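Local coordinates for peroxisomal fatty acid beta-oxidation multifunctional protein MFP2 (Arabidopsis thaliana, PDB 2WTB) that catalyses the enoyl-CoA hydratase and NAD-dependent 3-hydroxyacyl-CoA dehydrogenase steps of peroxisomal fatty acid beta-oxidation during seed germination, at residues P138-P146 against V277-I287. Numbering follows the deposited sequence.
Sequences PELQLGVIP and VVKLDTTKGLI
In the crotonase-fold hydratase/isomerase part of the protein, the loop that carries E139, the predicted proton acceptor, brings G143, just past its 3-10 turn, against T283 and L286 of helix 281-294, illustrating how a glycine lets a backbone lie close to a helix. The two CA atoms of G143 and T283 are 4.4 Å apart. L286 covers the glycine, its CD1 resting 3.5 Å from G143 CA. With CG anti to its own carbonyl carbon (chi1 -73°) and a nearly extended chi2 (176°), L286 directs CD1 at the loop. The positive phi of G143 (80°) by itself suits glycine. Carbonyl oxygens here face aliphatic groups: G143 O points among the methyl groups of T283 and V277, with V277 CG2 at 3.3 Å, while L142 O lies 3.6 Å from L286 CB and near CG1 of I287.

A short 3-10 turn ending at L142 gives the loop its shape, and E139 O accepts hydrogen bonds from L142 N and V144 N, which approach from opposite faces of its carbonyl plane. Just beyond, V144 and V277 cross at about a right angle, CG2 of the first meeting CG1 of the second at 3.8 Å. I145 presents CG2 to V277 CG2 at 4.3 Å and is also packed by C251 of helix 247-260 and by V273 and A274 of helix 263-277. The type I turn from V277 to L280 links helix 263-277 to helix 281-294. On the other side of the loop, the side chain of E139 touches that of E119, the predicted nucleophile.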
# COMPACT_ATOMS: atom_id res chain seq x y z
N PRO A 138 1.76 9.07 11.11
CA PRO A 138 1.18 8.24 10.04
C PRO A 138 -0.22 7.73 10.36
O PRO A 138 -0.84 7.09 9.51
CB PRO A 138 2.15 7.05 9.96
CG PRO A 138 3.31 7.38 10.88
CD PRO A 138 2.75 8.32 11.89
N GLU A 139 -0.71 8.01 11.56
CA GLU A 139 -1.99 7.47 12.03
C GLU A 139 -3.11 7.48 10.98
O GLU A 139 -3.86 6.51 10.86
CB GLU A 139 -2.46 8.21 13.29
CG GLU A 139 -1.82 7.72 14.58
CD GLU A 139 -0.52 8.44 14.90
OE1 GLU A 139 0.04 9.09 14.00
OE2 GLU A 139 -0.07 8.36 16.06
N LEU A 140 -3.22 8.57 10.24
CA LEU A 140 -4.33 8.72 9.29
C LEU A 140 -4.37 7.63 8.22
O LEU A 140 -5.44 7.33 7.68
CB LEU A 140 -4.33 10.11 8.65
CG LEU A 140 -5.20 11.17 9.34
CD1 LEU A 140 -4.68 11.48 10.73
CD2 LEU A 140 -5.27 12.43 8.49
N GLN A 141 -3.22 7.05 7.90
CA GLN A 141 -3.18 6.00 6.88
C GLN A 141 -3.92 4.75 7.33
O GLN A 141 -4.37 3.96 6.50
CB GLN A 141 -1.73 5.66 6.51
CG GLN A 141 -1.13 6.60 5.48
CD GLN A 141 0.26 6.18 5.03
OE1 GLN A 141 0.95 5.44 5.73
NE2 GLN A 141 0.67 6.67 3.87
N LEU A 142 -4.06 4.57 8.64
CA LEU A 142 -4.78 3.43 9.18
C LEU A 142 -6.23 3.79 9.49
O LEU A 142 -7.00 2.97 9.99
CB LEU A 142 -4.09 2.90 10.44
CG LEU A 142 -2.63 2.47 10.28
CD1 LEU A 142 -2.11 1.85 11.57
CD2 LEU A 142 -2.49 1.50 9.12
N GLY A 143 -6.60 5.03 9.18
CA GLY A 143 -7.94 5.51 9.44
C GLY A 143 -8.13 5.89 10.89
O GLY A 143 -9.26 6.03 11.36
N VAL A 144 -7.02 6.07 11.60
CA VAL A 144 -7.07 6.48 12.99
C VAL A 144 -6.44 7.87 13.13
O VAL A 144 -6.01 8.45 12.14
CB VAL A 144 -6.36 5.45 13.89
CG1 VAL A 144 -4.85 5.53 13.72
CG2 VAL A 144 -6.75 5.64 15.35
N ILE A 145 -6.41 8.40 14.35
CA ILE A 145 -5.83 9.72 14.59
C ILE A 145 -4.80 9.67 15.71
O ILE A 145 -4.79 8.74 16.52
CB ILE A 145 -6.90 10.75 14.99
CG1 ILE A 145 -7.21 10.64 16.48
CG2 ILE A 145 -8.16 10.57 14.14
CD1 ILE A 145 -7.99 11.81 17.03
N PRO A 146 -3.91 10.68 15.76
CA PRO A 146 -2.98 10.83 16.88
C PRO A 146 -3.75 10.93 18.20
O PRO A 146 -4.64 11.76 18.31
CB PRO A 146 -2.28 12.15 16.58
CG PRO A 146 -2.36 12.29 15.10
CD PRO A 146 -3.69 11.70 14.72
N VAL A 277 -13.32 6.88 16.42
CA VAL A 277 -12.79 6.70 15.07
C VAL A 277 -12.43 5.23 14.81
O VAL A 277 -12.39 4.79 13.67
CB VAL A 277 -11.55 7.58 14.81
CG1 VAL A 277 -10.33 6.99 15.51
CG2 VAL A 277 -11.30 7.72 13.33
N VAL A 278 -12.19 4.49 15.89
CA VAL A 278 -11.83 3.08 15.78
C VAL A 278 -13.06 2.24 15.44
O VAL A 278 -12.94 1.08 15.06
CB VAL A 278 -11.19 2.57 17.10
CG1 VAL A 278 -10.85 1.10 16.99
CG2 VAL A 278 -9.95 3.38 17.43
N LYS A 279 -14.24 2.84 15.57
CA LYS A 279 -15.48 2.12 15.33
C LYS A 279 -15.99 2.29 13.90
O LYS A 279 -16.95 1.64 13.50
CB LYS A 279 -16.55 2.55 16.34
CG LYS A 279 -16.14 2.32 17.79
CD LYS A 279 -17.15 2.91 18.76
CE LYS A 279 -16.64 2.82 20.19
NZ LYS A 279 -17.61 3.40 21.16
N LEU A 280 -15.35 3.17 13.14
CA LEU A 280 -15.72 3.38 11.75
C LEU A 280 -15.51 2.12 10.92
O LEU A 280 -14.60 1.33 11.19
CB LEU A 280 -14.91 4.54 11.14
CG LEU A 280 -15.16 5.93 11.71
CD1 LEU A 280 -14.18 6.93 11.12
CD2 LEU A 280 -16.59 6.38 11.45
N ASP A 281 -16.36 1.93 9.92
CA ASP A 281 -16.28 0.75 9.05
C ASP A 281 -15.16 0.87 8.02
O ASP A 281 -14.69 -0.13 7.49
CB ASP A 281 -17.62 0.50 8.34
CG ASP A 281 -18.61 -0.23 9.22
OD1 ASP A 281 -18.25 -0.57 10.37
OD2 ASP A 281 -19.75 -0.46 8.77
N THR A 282 -14.74 2.10 7.75
CA THR A 282 -13.67 2.34 6.78
C THR A 282 -12.29 2.23 7.42
O THR A 282 -11.30 2.01 6.73
CB THR A 282 -13.81 3.72 6.13
OG1 THR A 282 -13.93 4.72 7.16
CG2 THR A 282 -15.04 3.76 5.25
N THR A 283 -12.22 2.40 8.73
CA THR A 283 -10.95 2.28 9.44
C THR A 283 -10.66 0.81 9.72
O THR A 283 -9.51 0.40 9.76
CB THR A 283 -10.94 3.10 10.74
OG1 THR A 283 -11.69 2.41 11.75
CG2 THR A 283 -11.55 4.47 10.50
N LYS A 284 -11.72 0.03 9.92
CA LYS A 284 -11.58 -1.41 10.04
C LYS A 284 -11.10 -1.95 8.71
O LYS A 284 -10.32 -2.91 8.65
CB LYS A 284 -12.92 -2.06 10.41
CG LYS A 284 -13.44 -1.69 11.78
CD LYS A 284 -14.84 -2.24 11.99
CE LYS A 284 -15.42 -1.80 13.33
NZ LYS A 284 -16.82 -2.29 13.51
N GLY A 285 -11.57 -1.33 7.63
CA GLY A 285 -11.15 -1.68 6.30
C GLY A 285 -9.69 -1.33 6.07
O GLY A 285 -8.94 -2.13 5.51
N LEU A 286 -9.30 -0.15 6.52
CA LEU A 286 -7.92 0.31 6.38
C LEU A 286 -6.96 -0.50 7.25
O LEU A 286 -5.82 -0.75 6.87
CB LEU A 286 -7.80 1.80 6.72
CG LEU A 286 -8.36 2.77 5.68
CD1 LEU A 286 -8.27 4.20 6.20
CD2 LEU A 286 -7.62 2.63 4.37
N ILE A 287 -7.43 -0.90 8.43
CA ILE A 287 -6.64 -1.72 9.33
C ILE A 287 -6.44 -3.12 8.75
O ILE A 287 -5.35 -3.68 8.82
CB ILE A 287 -7.29 -1.82 10.72
CG1 ILE A 287 -7.10 -0.51 11.50
CG2 ILE A 287 -6.70 -2.97 11.52
CD1 ILE A 287 -7.85 -0.47 12.82